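Local coordinates for tetratricopeptide TPR_2 repeat protein (Thermobaculum terrenum, PDB 5DJS) that is of unknown function but combines tetratricopeptide repeats with a GT-B type fold of the glycosyl transferase family 41 kind and binds uridine-5'-diphosphate, at residues Y281-Q286 with V302-F307; G334-L339 with R361-A366; Y81-V86 with I97-H102; A227-L232 with L253-R258. The protein carries 1 engineered substitution. All coordinates share one frame; numbering follows the deposited sequence.

Interaction 1 of 4, residues Y281-Q286 with V302-F307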
# COMPACT_ATOMS: atom_id res chain seq x y z
N TYR A 281 4.54 18.55 4.07
CA TYR A 281 5.41 17.92 3.06
C TYR A 281 4.98 16.51 2.65
O TYR A 281 4.44 15.76 3.44
CB TYR A 281 6.85 17.88 3.59
CG TYR A 281 7.40 19.26 3.82
CD1 TYR A 281 7.93 20.00 2.77
CD2 TYR A 281 7.37 19.83 5.09
CE1 TYR A 281 8.43 21.27 2.97
CE2 TYR A 281 7.87 21.11 5.30
CZ TYR A 281 8.40 21.82 4.24
OH TYR A 281 8.90 23.08 4.44
N LEU A 282 5.23 16.19 1.38
CA LEU A 282 5.18 14.83 0.89
C LEU A 282 6.57 14.51 0.32
O LEU A 282 7.03 15.20 -0.59
CB LEU A 282 4.10 14.71 -0.19
CG LEU A 282 3.83 13.31 -0.75
CD1 LEU A 282 2.37 13.13 -1.16
CD2 LEU A 282 4.73 12.99 -1.93
N VAL A 283 7.22 13.48 0.85
CA VAL A 283 8.59 13.08 0.42
C VAL A 283 8.58 12.05 -0.74
O VAL A 283 8.30 10.86 -0.53
CB VAL A 283 9.40 12.50 1.60
CG1 VAL A 283 10.79 12.07 1.16
CG2 VAL A 283 9.51 13.52 2.72
N GLY A 284 8.90 12.52 -1.95
CA GLY A 284 8.99 11.67 -3.15
C GLY A 284 10.41 11.66 -3.71
O GLY A 284 11.39 11.60 -2.95
N ASP A 285 10.51 11.71 -5.03
CA ASP A 285 11.81 11.87 -5.71
C ASP A 285 11.63 12.43 -7.13
O ASP A 285 10.50 12.63 -7.58
CB ASP A 285 12.64 10.58 -5.67
CG ASP A 285 12.20 9.53 -6.67
OD1 ASP A 285 12.17 9.84 -7.88
OD2 ASP A 285 11.96 8.37 -6.25
N GLN A 286 12.74 12.68 -7.81
CA GLN A 286 12.73 13.48 -9.05
C GLN A 286 12.12 12.78 -10.25
O GLN A 286 11.55 13.44 -11.12
CB GLN A 286 14.13 13.95 -9.40
CG GLN A 286 14.72 14.89 -8.37
CD GLN A 286 16.13 15.30 -8.72
OE1 GLN A 286 17.01 14.45 -8.92
NE2 GLN A 286 16.37 16.60 -8.80
N VAL A 302 8.78 17.11 -1.90
CA VAL A 302 10.20 17.07 -1.60
C VAL A 302 10.80 16.01 -2.51
O VAL A 302 10.72 14.81 -2.21
CB VAL A 302 10.45 16.74 -0.11
CG1 VAL A 302 11.93 16.52 0.19
CG2 VAL A 302 9.90 17.84 0.78
N ARG A 303 11.37 16.44 -3.63
CA ARG A 303 11.91 15.53 -4.63
C ARG A 303 13.37 15.16 -4.32
O ARG A 303 14.30 15.81 -4.81
CB ARG A 303 11.82 16.15 -6.02
CG ARG A 303 10.43 16.56 -6.48
CD ARG A 303 10.52 17.44 -7.72
NE ARG A 303 9.31 17.37 -8.54
CZ ARG A 303 8.18 18.05 -8.33
NH1 ARG A 303 8.05 18.88 -7.29
NH2 ARG A 303 7.16 17.90 -9.17
N LEU A 304 13.57 14.11 -3.52
CA LEU A 304 14.92 13.61 -3.25
C LEU A 304 15.67 13.28 -4.56
O LEU A 304 15.06 12.82 -5.53
CB LEU A 304 14.87 12.33 -2.40
CG LEU A 304 14.27 12.37 -0.99
CD1 LEU A 304 14.23 10.96 -0.43
CD2 LEU A 304 15.04 13.30 -0.08
N SER A 305 16.99 13.48 -4.56
CA SER A 305 17.85 13.23 -5.73
C SER A 305 18.36 11.77 -5.82
O SER A 305 19.37 11.50 -6.45
CB SER A 305 19.02 14.20 -5.70
OG SER A 305 19.69 14.06 -4.46
N ARG A 306 17.67 10.86 -5.13
CA ARG A 306 17.82 9.42 -5.28
C ARG A 306 16.39 8.83 -5.29
O ARG A 306 15.41 9.56 -5.22
CB ARG A 306 18.61 8.87 -4.09
CG ARG A 306 17.89 9.07 -2.76
CD ARG A 306 18.54 8.39 -1.58
NE ARG A 306 19.01 7.02 -1.79
CZ ARG A 306 18.26 5.94 -2.01
NH1 ARG A 306 16.95 6.02 -2.14
NH2 ARG A 306 18.84 4.76 -2.14
N PHE A 307 16.29 7.50 -5.31
CA PHE A 307 15.00 6.81 -5.20
C PHE A 307 14.36 7.11 -3.84
O PHE A 307 15.07 7.20 -2.84
CB PHE A 307 15.20 5.30 -5.40
CG PHE A 307 13.92 4.50 -5.46
CD1 PHE A 307 12.94 4.80 -6.40
CD2 PHE A 307 13.71 3.43 -4.58
CE1 PHE A 307 11.77 4.07 -6.46
CE2 PHE A 307 12.54 2.69 -4.65
CZ PHE A 307 11.57 3.00 -5.59
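Strand 302-304 runs parallel to strand 281-285, the short axes diverging by 35°. Val302 is held through both of its backbone polar atoms. Its N gives a fairly straight bond (159°) to Leu282 O at 2.9 Å, in the plane of that carbonyl, and its O accepts Gly284 N, which lies above the carbonyl plane. Beyond it the bonds from Leu304 N to Gly284 O and from Gln286 N to Leu304 O are weak. Asp285 carries the far end. Its CG sits in the crowded position between backbone N and carbonyl carbon (chi1 78°). Asp285 CB sits among the carbonyl oxygens of Arg306 and Leu304, 3.3 Å from Leu304 O; CG still borders Arg306 O, and Asp285 OD2 ends 3.6 Å from Phe307 CA. The carboxylate is well satisfied: OD2 bonds Ser450 OG and OD1 bonds Trp454 NE1, tying the strand end to helix 447-454; OD1 also takes Leu288 N. On the face of Asp285, the side chains of Val283 and Leu304 cross obliquely, Val283 CG1 3.9 Å from Leu304 CD1. Tyr281 CD1 meets Val302 CG2. Such parallel pairing with an outermost strand, here 300-304, closes one side of the six-stranded Rossmann-like sheet in the N-terminal half of a GT-B fold.

Interaction 2 of 4, residues G334-L339 with R361-A366. With UDP (uridine-5'-diphosphate), chain E.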
# COMPACT_ATOMS: atom_id res chain seq x y z
N GLY A 334 6.18 -12.94 -15.29
CA GLY A 334 5.70 -12.93 -13.90
C GLY A 334 5.17 -11.58 -13.43
O GLY A 334 5.68 -10.53 -13.84
N CYS A 335 4.13 -11.61 -12.60
CA CYS A 335 3.59 -10.40 -11.95
C CYS A 335 2.97 -10.74 -10.61
O CYS A 335 1.87 -11.28 -10.56
CB CYS A 335 2.56 -9.70 -12.83
SG CYS A 335 1.83 -8.26 -12.01
N PHE A 336 3.68 -10.44 -9.53
CA PHE A 336 3.26 -10.84 -8.19
C PHE A 336 2.56 -9.71 -7.41
O PHE A 336 2.70 -9.58 -6.19
CB PHE A 336 4.46 -11.41 -7.40
CG PHE A 336 5.17 -12.55 -8.09
CD1 PHE A 336 4.57 -13.32 -9.10
CD2 PHE A 336 6.46 -12.89 -7.68
CE1 PHE A 336 5.27 -14.36 -9.71
CE2 PHE A 336 7.14 -13.93 -8.28
CZ PHE A 336 6.55 -14.67 -9.29
N ASN A 337 1.76 -8.93 -8.14
CA ASN A 337 1.03 -7.80 -7.59
C ASN A 337 -0.42 -8.14 -7.17
O ASN A 337 -1.04 -9.08 -7.69
CB ASN A 337 1.04 -6.65 -8.61
CG ASN A 337 2.38 -5.95 -8.67
OD1 ASN A 337 2.91 -5.57 -7.65
ND2 ASN A 337 2.91 -5.77 -9.87
N ARG A 338 -0.92 -7.35 -6.21
CA ARG A 338 -2.32 -7.37 -5.77
C ARG A 338 -3.28 -7.35 -6.96
O ARG A 338 -3.02 -6.69 -7.98
CB ARG A 338 -2.63 -6.14 -4.90
CG ARG A 338 -1.96 -6.13 -3.54
CD ARG A 338 -2.46 -5.01 -2.63
NE ARG A 338 -1.87 -3.68 -2.91
CZ ARG A 338 -2.52 -2.59 -3.32
NH1 ARG A 338 -3.83 -2.62 -3.54
NH2 ARG A 338 -1.87 -1.46 -3.52
N LEU A 339 -4.42 -8.04 -6.80
CA LEU A 339 -5.38 -8.19 -7.90
C LEU A 339 -6.06 -6.88 -8.29
O LEU A 339 -6.47 -6.71 -9.45
CB LEU A 339 -6.40 -9.27 -7.57
CG LEU A 339 -5.78 -10.67 -7.36
CD1 LEU A 339 -6.85 -11.65 -6.92
CD2 LEU A 339 -5.07 -11.20 -8.60
N ARG A 361 4.49 -18.23 -20.98
CA ARG A 361 3.53 -18.45 -19.92
C ARG A 361 3.59 -17.26 -18.97
O ARG A 361 4.65 -16.68 -18.80
CB ARG A 361 3.86 -19.74 -19.16
CG ARG A 361 3.80 -20.99 -20.03
CD ARG A 361 4.37 -22.21 -19.31
NE ARG A 361 3.64 -22.56 -18.10
CZ ARG A 361 2.42 -23.13 -18.07
NH1 ARG A 361 1.75 -23.41 -19.19
NH2 ARG A 361 1.85 -23.40 -16.90
N LEU A 362 2.45 -16.90 -18.36
CA LEU A 362 2.36 -15.81 -17.37
C LEU A 362 2.03 -16.36 -15.99
O LEU A 362 1.11 -17.16 -15.84
CB LEU A 362 1.30 -14.80 -17.78
CG LEU A 362 1.07 -13.60 -16.86
CD1 LEU A 362 2.33 -12.75 -16.67
CD2 LEU A 362 -0.04 -12.74 -17.43
N ARG A 363 2.78 -15.91 -14.99
CA ARG A 363 2.72 -16.42 -13.63
C ARG A 363 2.27 -15.32 -12.66
O ARG A 363 3.04 -14.39 -12.39
CB ARG A 363 4.10 -16.92 -13.23
CG ARG A 363 4.20 -17.58 -11.86
CD ARG A 363 4.12 -19.10 -11.95
NE ARG A 363 5.08 -19.73 -11.04
CZ ARG A 363 6.29 -20.18 -11.38
NH1 ARG A 363 6.75 -20.11 -12.63
NH2 ARG A 363 7.06 -20.72 -10.43
N LEU A 364 1.04 -15.41 -12.16
CA LEU A 364 0.53 -14.46 -11.17
C LEU A 364 0.49 -15.11 -9.79
O LEU A 364 0.13 -16.28 -9.66
CB LEU A 364 -0.87 -13.97 -11.54
CG LEU A 364 -1.07 -13.46 -12.96
CD1 LEU A 364 -2.51 -12.97 -13.13
CD2 LEU A 364 -0.10 -12.34 -13.30
N ILE A 365 0.89 -14.34 -8.78
CA ILE A 365 0.81 -14.79 -7.38
C ILE A 365 0.26 -13.64 -6.56
O ILE A 365 0.87 -12.56 -6.49
CB ILE A 365 2.18 -15.20 -6.81
CG1 ILE A 365 2.81 -16.32 -7.64
CG2 ILE A 365 2.02 -15.67 -5.37
CD1 ILE A 365 4.28 -16.54 -7.35
N ALA A 366 -0.87 -13.87 -5.90
CA ALA A 366 -1.59 -12.83 -5.17
C ALA A 366 -2.66 -13.44 -4.26
O ALA A 366 -3.00 -14.62 -4.37
CB ALA A 366 -2.22 -11.83 -6.13
N1 UDP E . 3.65 -10.86 -0.50
C2 UDP E . 3.63 -12.16 0.10
N3 UDP E . 2.94 -13.15 -0.49
C4 UDP E . 2.27 -12.95 -1.64
C5 UDP E . 2.27 -11.71 -2.25
C6 UDP E . 2.97 -10.67 -1.66
O2 UDP E . 4.24 -12.39 1.17
O4 UDP E . 1.64 -13.88 -2.16
C1' UDP E . 4.41 -9.76 0.13
C2' UDP E . 5.54 -9.34 -0.79
O2' UDP E . 6.70 -9.19 0.03
C3' UDP E . 5.04 -8.06 -1.44
C4' UDP E . 4.00 -7.49 -0.48
O4' UDP E . 3.61 -8.58 0.37
O3' UDP E . 6.09 -7.12 -1.68
C5' UDP E . 2.74 -6.91 -1.11
O5' UDP E . 2.98 -6.27 -2.37
PA UDP E . 1.72 -5.90 -3.32
O1A UDP E . 0.84 -4.95 -2.54
O2A UDP E . 1.16 -7.20 -3.85
O3A UDP E . 2.32 -5.11 -4.61
PB UDP E . 3.24 -3.79 -4.53
O1B UDP E . 4.32 -4.09 -3.54
O2B UDP E . 3.80 -3.68 -5.92
O3B UDP E . 2.30 -2.68 -4.15
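Phe336 has CG anti to its own carbonyl carbon (chi1 -55°), and Ile365 places CG1 in the same way (chi1 -58°), so the two side chains run side by side and point in one direction. Ile365 CD1 thereby comes over one face of the Phe336 ring, 3.6 Å from its centroid, in a CH-pi contact offset toward the rim. At the ring edge, near its plane, Arg363 O lies 3.5 Å from Phe336 CE1. That carbonyl is also the acceptor of the backbone bond between the segments, from Cys335 N at 3.0 Å, nearly straight (167°) and in the carbonyl plane. Cys335 CB touches Leu364 CD2 at 3.8 Å, on the side where Trp350 of helix 344-356 packs; Phe336 and Ile365 both rest on Leu403 of helix 400-405. Strand 332-335, helix 344-356 and strand 361-365 form a beta-alpha-beta unit of the C-terminal Rossmann-like half of the GT-B fold, and the loop leaving the first strand reaches the uridine-5'-diphosphate. There Arg338 uses main chain and side chain together. Its N makes a weak bond to O2A of the nucleotide at 3.1 Å; the chain, bent at chi3, brings NE within 3.0 Å of O1A, which lies in the guanidinium plane at its edge. NH1 bonds Tyr123 OH, which helps to fix the group, and the positive charge probably offsets part of the charge of the diphosphate. Ala366 CB fits against Leu339 CD2 at 3.8 Å, while Ile365 CG2 approaches O4 of the uracil at 3.7 Å.

Interaction 3 of 4, residues Y81-V86 with I97-H102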
# COMPACT_ATOMS: atom_id res chain seq x y z
N TYR A 81 -19.96 -0.50 2.19
CA TYR A 81 -18.54 -0.11 2.27
C TYR A 81 -17.62 -1.32 2.17
O TYR A 81 -16.78 -1.39 1.29
CB TYR A 81 -18.28 0.66 3.58
CG TYR A 81 -16.82 0.84 3.93
CD1 TYR A 81 -15.96 1.54 3.08
CD2 TYR A 81 -16.29 0.32 5.11
CE1 TYR A 81 -14.62 1.72 3.40
CE2 TYR A 81 -14.95 0.49 5.44
CZ TYR A 81 -14.12 1.18 4.58
OH TYR A 81 -12.80 1.35 4.88
N ASN A 82 -17.82 -2.27 3.06
CA ASN A 82 -16.95 -3.43 3.12
C ASN A 82 -17.06 -4.38 1.94
O ASN A 82 -16.07 -5.01 1.58
CB ASN A 82 -17.15 -4.15 4.44
CG ASN A 82 -16.60 -3.34 5.58
OD1 ASN A 82 -15.38 -3.24 5.71
ND2 ASN A 82 -17.46 -2.72 6.36
N LEU A 83 -18.24 -4.46 1.35
CA LEU A 83 -18.42 -5.18 0.10
C LEU A 83 -17.60 -4.54 -1.00
O LEU A 83 -16.92 -5.23 -1.75
CB LEU A 83 -19.89 -5.23 -0.32
CG LEU A 83 -20.16 -5.89 -1.66
CD1 LEU A 83 -19.76 -7.36 -1.63
CD2 LEU A 83 -21.62 -5.72 -2.04
N GLY A 84 -17.67 -3.21 -1.11
CA GLY A 84 -16.87 -2.47 -2.08
C GLY A 84 -15.37 -2.72 -1.98
O GLY A 84 -14.70 -2.92 -3.00
N ASN A 85 -14.85 -2.75 -0.74
CA ASN A 85 -13.42 -3.02 -0.52
C ASN A 85 -13.03 -4.43 -0.93
O ASN A 85 -11.98 -4.63 -1.56
CB ASN A 85 -12.99 -2.77 0.94
CG ASN A 85 -12.87 -1.28 1.29
OD1 ASN A 85 -13.04 -0.92 2.46
ND2 ASN A 85 -12.55 -0.41 0.33
N VAL A 86 -13.86 -5.41 -0.58
CA VAL A 86 -13.64 -6.78 -1.01
C VAL A 86 -13.63 -6.88 -2.54
O VAL A 86 -12.73 -7.50 -3.12
CB VAL A 86 -14.65 -7.75 -0.39
CG1 VAL A 86 -14.62 -9.11 -1.08
CG2 VAL A 86 -14.34 -7.91 1.10
N ILE A 97 -16.27 0.24 -6.69
CA ILE A 97 -16.48 1.69 -6.70
C ILE A 97 -17.97 2.00 -6.54
O ILE A 97 -18.35 2.80 -5.69
CB ILE A 97 -15.88 2.35 -7.98
CG1 ILE A 97 -14.34 2.36 -7.89
CG2 ILE A 97 -16.38 3.79 -8.16
CD1 ILE A 97 -13.62 2.65 -9.20
N THR A 98 -18.82 1.32 -7.32
CA THR A 98 -20.27 1.41 -7.18
C THR A 98 -20.71 1.15 -5.74
O THR A 98 -21.44 1.96 -5.19
CB THR A 98 -20.99 0.43 -8.10
OG1 THR A 98 -20.49 0.59 -9.43
CG2 THR A 98 -22.51 0.68 -8.10
N SER A 99 -20.28 0.04 -5.15
CA SER A 99 -20.59 -0.25 -3.75
C SER A 99 -20.16 0.87 -2.78
O SER A 99 -20.88 1.20 -1.83
CB SER A 99 -19.99 -1.58 -3.31
OG SER A 99 -20.95 -2.61 -3.42
N LEU A 100 -18.98 1.46 -3.03
CA LEU A 100 -18.49 2.58 -2.23
C LEU A 100 -19.38 3.82 -2.41
O LEU A 100 -19.67 4.50 -1.43
CB LEU A 100 -17.02 2.90 -2.56
CG LEU A 100 -15.85 2.28 -1.79
CD1 LEU A 100 -16.24 1.16 -0.85
CD2 LEU A 100 -14.75 1.82 -2.74
N HIS A 101 -19.81 4.09 -3.64
CA HIS A 101 -20.79 5.16 -3.90
C HIS A 101 -22.06 4.96 -3.08
O HIS A 101 -22.55 5.91 -2.47
CB HIS A 101 -21.16 5.27 -5.39
CG HIS A 101 -20.17 6.03 -6.21
ND1 HIS A 101 -20.13 7.41 -6.24
CD2 HIS A 101 -19.18 5.61 -7.03
CE1 HIS A 101 -19.16 7.80 -7.04
NE2 HIS A 101 -18.56 6.73 -7.53
N HIS A 102 -22.58 3.73 -3.07
CA HIS A 102 -23.80 3.43 -2.32
C HIS A 102 -23.63 3.75 -0.84
O HIS A 102 -24.54 4.31 -0.23
CB HIS A 102 -24.24 1.97 -2.49
CG HIS A 102 -24.75 1.65 -3.86
ND1 HIS A 102 -25.57 2.50 -4.57
CD2 HIS A 102 -24.54 0.58 -4.66
CE1 HIS A 102 -25.85 1.97 -5.74
NE2 HIS A 102 -25.24 0.80 -5.82
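Segments 81-86 and 97-102 are turns of two helices running almost antiparallel, at 164°, with axes only 7.4 Å apart at closest approach. Gly84 lies where they come together: both Ser99 CB and Leu100 CD1 come in on its bare CA. Ser99, whose CB points toward the other helix, rests that CB 3.5 Å from Gly84 CA. Ser99 OG lies alongside the Leu83 tip, 3.5 Å from CD2. The other large contributor is Leu100. Its CD1 alone does the touching, and it lies 3.4 Å from Tyr81 O and 3.9 Å from Gly84 CA. Tyr81 CD1 comes within 4.0 Å of that methyl, the two side chains crossing obliquely, and the Asn85 amide end approaches it at about a right angle, with ND2 at 4.2 Å. No hydrogen bond joins the two segments; they are held by close apposition. Two antiparallel helices packed closely over a glycine of the first are characteristic of a tetratricopeptide repeat, and both segments lie in one. In the surrounding stack, Leu83 packs on Leu66 and Arg67 of helix 59-72. Toward the following helix 111-120, Tyr81 reaches Ala113 and Leu100 reaches Ala120, so the pair is continued by helices both earlier and later in the chain.

Interaction 4 of 4, residues A227-L232 with L253-R258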
# COMPACT_ATOMS: atom_id res chain seq x y z
N ALA A 227 -7.68 13.19 19.86
CA ALA A 227 -7.34 14.25 20.82
C ALA A 227 -6.27 13.77 21.82
O ALA A 227 -5.31 14.49 22.09
CB ALA A 227 -8.58 14.76 21.54
N GLU A 228 -6.47 12.57 22.38
CA GLU A 228 -5.49 11.92 23.27
C GLU A 228 -4.11 11.73 22.60
O GLU A 228 -3.08 11.91 23.25
CB GLU A 228 -6.00 10.55 23.75
CG GLU A 228 -7.12 10.61 24.78
CD GLU A 228 -7.66 9.24 25.16
OE1 GLU A 228 -7.71 8.34 24.31
OE2 GLU A 228 -8.06 9.07 26.33
N LEU A 229 -4.11 11.35 21.33
CA LEU A 229 -2.85 11.19 20.60
C LEU A 229 -2.15 12.52 20.40
O LEU A 229 -0.93 12.59 20.50
CB LEU A 229 -3.07 10.53 19.24
CG LEU A 229 -1.80 10.34 18.38
CD1 LEU A 229 -0.77 9.48 19.10
CD2 LEU A 229 -2.17 9.73 17.05
N CYS A 230 -2.92 13.57 20.11
CA CYS A 230 -2.35 14.91 19.95
C CYS A 230 -1.65 15.42 21.20
O CYS A 230 -0.53 15.94 21.12
CB CYS A 230 -3.41 15.91 19.50
SG CYS A 230 -3.80 15.71 17.75
N GLU A 231 -2.28 15.27 22.36
CA GLU A 231 -1.68 15.71 23.62
C GLU A 231 -0.47 14.81 23.98
O GLU A 231 0.47 15.28 24.61
CB GLU A 231 -2.73 15.83 24.75
CG GLU A 231 -3.17 14.53 25.41
CD GLU A 231 -4.50 14.62 26.16
OE1 GLU A 231 -5.25 15.62 25.99
OE2 GLU A 231 -4.81 13.67 26.92
N LEU A 232 -0.48 13.55 23.54
CA LEU A 232 0.70 12.66 23.64
C LEU A 232 1.87 13.11 22.75
O LEU A 232 3.02 13.09 23.19
CB LEU A 232 0.32 11.21 23.32
CG LEU A 232 1.44 10.15 23.23
CD1 LEU A 232 2.26 10.08 24.52
CD2 LEU A 232 0.86 8.78 22.91
N LEU A 253 -4.77 10.58 10.53
CA LEU A 253 -4.65 11.86 9.87
C LEU A 253 -5.47 12.94 10.54
O LEU A 253 -5.24 14.12 10.30
CB LEU A 253 -5.08 11.76 8.40
CG LEU A 253 -4.14 11.00 7.46
CD1 LEU A 253 -4.87 10.60 6.18
CD2 LEU A 253 -2.90 11.81 7.14
N PHE A 254 -6.44 12.57 11.36
CA PHE A 254 -7.19 13.57 12.13
C PHE A 254 -6.39 14.05 13.35
O PHE A 254 -6.62 15.15 13.83
CB PHE A 254 -8.55 13.02 12.54
CG PHE A 254 -9.35 12.49 11.39
CD1 PHE A 254 -9.64 13.32 10.31
CD2 PHE A 254 -9.77 11.17 11.37
CE1 PHE A 254 -10.36 12.84 9.23
CE2 PHE A 254 -10.50 10.69 10.29
CZ PHE A 254 -10.79 11.52 9.22
N ALA A 255 -5.47 13.23 13.84
CA ALA A 255 -4.46 13.72 14.76
C ALA A 255 -3.53 14.71 14.04
O ALA A 255 -3.29 15.81 14.54
CB ALA A 255 -3.68 12.56 15.36
N PHE A 256 -3.06 14.35 12.84
CA PHE A 256 -2.27 15.27 11.99
C PHE A 256 -3.03 16.55 11.67
O PHE A 256 -2.45 17.61 11.55
CB PHE A 256 -1.85 14.63 10.66
CG PHE A 256 -0.64 13.73 10.77
CD1 PHE A 256 -0.76 12.44 11.28
CD2 PHE A 256 0.60 14.18 10.35
CE1 PHE A 256 0.34 11.61 11.39
CE2 PHE A 256 1.71 13.35 10.46
CZ PHE A 256 1.57 12.07 10.97
N ALA A 257 -4.34 16.43 11.51
CA ALA A 257 -5.19 17.55 11.15
C ALA A 257 -5.08 18.71 12.14
O ALA A 257 -5.21 19.86 11.73
CB ALA A 257 -6.64 17.10 11.02
N ARG A 258 -4.83 18.40 13.41
CA ARG A 258 -4.72 19.41 14.47
C ARG A 258 -3.36 20.12 14.58
O ARG A 258 -3.22 21.03 15.40
CB ARG A 258 -5.10 18.78 15.82
CG ARG A 258 -6.58 18.88 16.12
CD ARG A 258 -7.01 17.84 17.14
NE ARG A 258 -7.67 16.73 16.46
CZ ARG A 258 -8.87 16.21 16.76
NH1 ARG A 258 -9.59 16.67 17.79
NH2 ARG A 258 -9.34 15.21 16.02
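Leu229 lays CD2 on the methyl of Ala255, 3.6 Å from CB, its CG anti to the backbone N so that the branch reaches across to the other helix. The two helices belong to the N-terminal Rossmann-like half of the GT-B fold. Helix 226-236 leads into strand 240-243 of the parallel sheet, and the short helix 253-257 stands ahead of strand 263-266, its Phe256 packed on Leu241 of the first of these strands. Cys230 is next to Leu229 and also points toward the other segment. With SG anti to its carbonyl carbon (chi1 -76°), the sulfur sits beside the Ala255 carbonyl, 3.3 Å from Ala255 O and 4.0 Å from Ala255 CB. The same sulfur borders Arg258, 3.9 Å from its CB, and is equally close to its CD. Ala255 is thus met on its methyl by Leu229 and on its carbonyl by Cys230, in a buried, mostly apolar contact with no hydrogen bond between the segments. The carbonyl oxygen of Ala255 is also the acceptor of Arg258 N, at 3.2 Å. Arg258 closes the more exposed side. Its chain bends at chi3 (-101°) and turns the guanidinium back toward Phe254 of helix 253-257, so that Ala227 N lies over one face of the group and Ala227 CB is 4.3 Å from NH1. Asp226 also touches this side chain. The guanidinium is steadied from its own segment: Arg258 NE gives a nearly straight bond (164°) to Phe254 O at 3.2 Å, the oxygen in the guanidinium plane and the donor above the plane of the carbonyl.

In the fold
Interactions 1 and 2 are parallel strand pairings in the two Rossmann-like halves of the GT-B fold, their centres about 29 Å apart. Main-chain bonds run along interaction 1, while interaction 2 has a single one and leans on side-chain packing. Interaction 1 joins an outermost strand and is partly buried, whereas interaction 2 is buried and is the contact that reaches the nucleotide. Interactions 3 and 4 are helix-helix contacts without hydrogen bonds between their segments: interaction 3 lies within the tetratricopeptide repeats, interaction 4 beside the sheet to which interaction 1 belongs, with an arginine at its more exposed side. Interactions 2 and 4 lie on opposite sides of the chain's centre, and no two contacts touch.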